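Local coordinates for putative alpha-L-fucosidase (Bacteroides thetaiotaomicron, PDB 4H41), which is a putative alpha-L-fucosidase with a TIM-barrel fold, probably acting in the breakdown of host glycans, at residues Y105-E110 with E152-F157. Numbering follows the deposited sequence.
Sequences YLRLAE and EKYKSF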
ATOM      1  N   TYR B 105       6.563  15.631  22.368  1.00 19.67           N
ATOM      2  CA  TYR B 105       7.332  14.415  22.661  1.00 19.02           C
ATOM      3  C   TYR B 105       8.105  14.518  23.954  1.00 22.00           C
ATOM      4  O   TYR B 105       8.188  13.539  24.677  1.00 21.36           O
ATOM      5  CB  TYR B 105       8.293  14.062  21.523  1.00 19.21           C
ATOM      6  CG  TYR B 105       7.605  13.636  20.258  1.00 19.18           C
ATOM      7  CD1 TYR B 105       6.584  12.681  20.277  1.00 22.80           C
ATOM      8  CD2 TYR B 105       8.031  14.100  19.019  1.00 20.21           C
ATOM      9  CE1 TYR B 105       6.001  12.229  19.102  1.00 23.52           C
ATOM     10  CE2 TYR B 105       7.445  13.654  17.838  1.00 19.97           C
ATOM     11  CZ  TYR B 105       6.434  12.718  17.885  1.00 27.27           C
ATOM     12  OH  TYR B 105       5.884  12.255  16.720  1.00 27.92           O
ATOM     13  N   LEU B 106       8.700  15.665  24.246  1.00 20.67           N
ATOM     14  CA  LEU B 106       9.420  15.844  25.517  1.00 20.86           C
ATOM     15  C   LEU B 106       8.472  15.678  26.710  1.00 24.81           C
ATOM     16  O   LEU B 106       8.852  15.028  27.688  1.00 23.05           O
ATOM     17  CB  LEU B 106      10.114  17.178  25.549  1.00 21.87           C
ATOM     18  CG  LEU B 106      11.392  17.237  24.715  1.00 23.31           C
ATOM     19  CD1 LEU B 106      11.835  18.666  24.501  1.00 22.99           C
ATOM     20  CD2 LEU B 106      12.525  16.486  25.379  1.00 26.50           C
ATOM     21  N   ARG B 107       7.246  16.210  26.627  1.00 21.65           N
ATOM     22  CA  ARG B 107       6.259  16.075  27.711  1.00 23.06           C
ATOM     23  C   ARG B 107       5.810  14.624  27.845  1.00 23.23           C
ATOM     24  O   ARG B 107       5.672  14.119  28.954  1.00 23.33           O
ATOM     25  CB  ARG B 107       5.055  16.998  27.491  1.00 24.92           C
ATOM     26  CG  ARG B 107       5.382  18.453  27.806  1.00 29.37           C
ATOM     27  CD  ARG B 107       4.156  19.351  27.783  1.00 28.89           C
ATOM     28  NE  ARG B 107       3.617  19.513  26.435  1.00 29.64           N
ATOM     29  CZ  ARG B 107       2.587  18.866  25.910  1.00 32.51           C
ATOM     30  NH1 ARG B 107       1.920  17.963  26.627  1.00 29.82           N
ATOM     31  NH2 ARG B 107       2.212  19.110  24.656  1.00 30.58           N
ATOM     32  N   LEU B 108       5.591  13.940  26.720  1.00 20.71           N
ATOM     33  CA  LEU B 108       5.167  12.543  26.765  1.00 21.07           C
ATOM     34  C   LEU B 108       6.304  11.660  27.292  1.00 25.83           C
ATOM     35  O   LEU B 108       6.049  10.766  28.091  1.00 23.00           O
ATOM     36  CB  LEU B 108       4.695  12.061  25.389  1.00 20.10           C
ATOM     37  CG  LEU B 108       3.403  12.697  24.895  1.00 22.66           C
ATOM     38  CD1 LEU B 108       3.080  12.235  23.489  1.00 22.24           C
ATOM     39  CD2 LEU B 108       2.212  12.387  25.846  1.00 25.53           C
ATOM     40  N   ALA B 109       7.555  11.919  26.876  1.00 22.27           N
ATOM     41  CA  ALA B 109       8.700  11.155  27.377  1.00 23.06           C
ATOM     42  C   ALA B 109       8.826  11.319  28.873  1.00 26.92           C
ATOM     43  O   ALA B 109       9.077  10.330  29.572  1.00 27.19           O
ATOM     44  CB  ALA B 109       9.988  11.575  26.679  1.00 22.96           C
ATOM     45  N   GLU B 110       8.584  12.531  29.390  1.00 25.14           N
ATOM     46  CA  GLU B 110       8.676  12.736  30.830  1.00 25.84           C
ATOM     47  C   GLU B 110       7.542  12.022  31.562  1.00 27.69           C
ATOM     48  O   GLU B 110       7.766  11.386  32.594  1.00 26.47           O
ATOM     49  CB  GLU B 110       8.658  14.220  31.157  1.00 28.72           C
ATOM     50  CG  GLU B 110       8.818  14.482  32.644  1.00 37.02           C
ATOM     51  CD  GLU B 110       9.002  15.927  33.041  1.00 60.04           C
ATOM     52  OE1 GLU B 110       9.025  16.798  32.137  1.00 50.48           O
ATOM     53  OE2 GLU B 110       9.086  16.187  34.265  1.00 55.68           O
ATOM     54  N   GLU B 152      17.549  22.839  28.033  1.00 34.40           N
ATOM     55  CA  GLU B 152      17.689  23.427  29.373  1.00 35.72           C
ATOM     56  C   GLU B 152      16.394  23.424  30.168  1.00 39.33           C
ATOM     57  O   GLU B 152      16.430  23.734  31.351  1.00 39.74           O
ATOM     58  CB  GLU B 152      18.164  24.891  29.251  1.00 37.69           C
ATOM     59  CG  GLU B 152      19.588  25.007  28.763  1.00 44.62           C
ATOM     60  CD  GLU B 152      20.153  26.411  28.819  1.00 56.19           C
ATOM     61  OE1 GLU B 152      19.376  27.380  28.668  1.00 48.78           O
ATOM     62  OE2 GLU B 152      21.391  26.537  28.948  1.00 65.56           O
ATOM     63  N   LYS B 153      15.242  23.172  29.530  1.00 33.63           N
ATOM     64  CA  LYS B 153      13.941  23.283  30.198  1.00 33.49           C
ATOM     65  C   LYS B 153      13.206  21.981  30.435  1.00 35.75           C
ATOM     66  O   LYS B 153      12.332  21.963  31.294  1.00 37.42           O
ATOM     67  CB  LYS B 153      13.028  24.195  29.356  1.00 35.99           C
ATOM     68  CG  LYS B 153      13.617  25.598  29.198  1.00 42.48           C
ATOM     69  CD  LYS B 153      12.631  26.556  28.572  1.00 56.40           C
ATOM     70  CE  LYS B 153      13.270  27.892  28.300  1.00 70.90           C
ATOM     71  NZ  LYS B 153      12.352  28.784  27.548  1.00 81.79           N
ATOM     72  N   TYR B 154      13.494  20.916  29.679  1.00 30.05           N
ATOM     73  CA  TYR B 154      12.759  19.665  29.792  1.00 28.50           C
ATOM     74  C   TYR B 154      13.677  18.548  30.275  1.00 33.39           C
ATOM     75  O   TYR B 154      14.692  18.234  29.637  1.00 30.09           O
ATOM     76  CB  TYR B 154      12.159  19.275  28.428  1.00 26.84           C
ATOM     77  CG  TYR B 154      11.121  20.225  27.862  1.00 26.78           C
ATOM     78  CD1 TYR B 154      11.495  21.431  27.280  1.00 30.05           C
ATOM     79  CD2 TYR B 154       9.772  19.883  27.835  1.00 26.25           C
ATOM     80  CE1 TYR B 154      10.551  22.297  26.724  1.00 30.94           C
ATOM     81  CE2 TYR B 154       8.823  20.725  27.257  1.00 25.66           C
ATOM     82  CZ  TYR B 154       9.220  21.923  26.678  1.00 35.38           C
ATOM     83  OH  TYR B 154       8.318  22.734  26.018  1.00 36.06           O
ATOM     84  N   LYS B 155      13.254  17.905  31.369  1.00 31.88           N
ATOM     85  CA  LYS B 155      13.951  16.817  32.042  1.00 31.00           C
ATOM     86  C   LYS B 155      14.240  15.648  31.122  1.00 29.71           C
ATOM     87  O   LYS B 155      15.285  15.027  31.239  1.00 27.63           O
ATOM     88  CB  LYS B 155      13.044  16.345  33.198  1.00 36.95           C
ATOM     89  CG  LYS B 155      13.506  15.174  34.048  1.00 58.13           C
ATOM     90  CD  LYS B 155      12.419  14.902  35.066  1.00 75.48           C
ATOM     91  CE  LYS B 155      12.629  13.703  35.951  1.00 94.20           C
ATOM     92  NZ  LYS B 155      11.439  13.480  36.821  1.00110.42           N
ATOM     93  N   SER B 156      13.324  15.342  30.206  1.00 24.33           N
ATOM     94  CA  SER B 156      13.453  14.158  29.363  1.00 23.86           C
ATOM     95  C   SER B 156      14.409  14.330  28.163  1.00 26.11           C
ATOM     96  O   SER B 156      14.656  13.361  27.470  1.00 25.79           O
ATOM     97  CB  SER B 156      12.077  13.735  28.901  1.00 26.46           C
ATOM     98  OG  SER B 156      11.513  14.764  28.107  1.00 35.77           O
ATOM     99  N   PHE B 157      14.950  15.530  27.915  1.00 22.38           N
ATOM    100  CA  PHE B 157      15.912  15.719  26.816  1.00 21.98           C
ATOM    101  C   PHE B 157      17.205  14.995  27.190  1.00 27.23           C
ATOM    102  O   PHE B 157      17.980  15.493  28.008  1.00 25.10           O
ATOM    103  CB  PHE B 157      16.145  17.219  26.565  1.00 24.99           C
ATOM    104  CG  PHE B 157      16.795  17.519  25.229  1.00 26.22           C
ATOM    105  CD1 PHE B 157      18.117  17.171  24.983  1.00 29.43           C
ATOM    106  CD2 PHE B 157      16.114  18.230  24.252  1.00 28.37           C
ATOM    107  CE1 PHE B 157      18.719  17.459  23.756  1.00 29.42           C
ATOM    108  CE2 PHE B 157      16.734  18.554  23.040  1.00 30.53           C
ATOM    109  CZ  PHE B 157      18.031  18.168  22.801  1.00 28.98           C
TER
HETATM  110  O   HOH W   1      10.425  16.636  29.763  1.00 40.38           O
HETATM  111  O   HOH W   2      10.780  18.880  32.623  1.00 37.82           O
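One face of the Tyr-154 ring receives Leu-106, whose CD1 sits over it, displaced toward the rim, in a CH-pi contact 4.0 Å from the ring centroid. Leu-106 CB packs against the ring as well, 3.6 Å from Tyr-154 CD2, and the two side chains cross at about a right angle. At the ring edge lie water 1, in the plane, and Arg-107 CG; the arginine runs beside the tyrosine, pointing the same way; the phenol OH hydrogen-bonds to Asp-103 OD1, while Arg-107 forms salt bridges to Asp-103 OD2 through NE and to Glu-53 through NH1. The other leucine branch, CD2, rests obliquely against Phe-157, 3.9 Å from its CB.

The pairing illustrates how a helix carbonyl can serve both its own helix and a passing turn. Leu-106 O accepts the helical N-H of Glu-110 and also the hydroxyl of Ser-156, with Ser-156 OG 2.7 Å from Leu-106 O, approaching at 118° to the C=O and tilted 20° from its plane. With chi1 at 63°, OG stands between the serine's backbone N and carbonyl carbon, facing the helix, while Ala-109 CB closes on Ser-156 CB at 3.7 Å. Water 1 links Leu-106 O, Glu-110 OE1 and Ser-156 N; water 2 joins the same carboxylate oxygen to Lys-155 N, so the type I turn 154-157 is gripped through solvent as well.

Lys-155 and Phe-157 also line a pocket occupied by a polyether, probably from the crystallisation liquor. In the TIM barrel, the contact joins helix 101-111 to the loop leading from helix 136-151 into strand 157-162, with Phe-116 of the adjacent parallel strand 115-119 packed against Leu-106 and Ala-109.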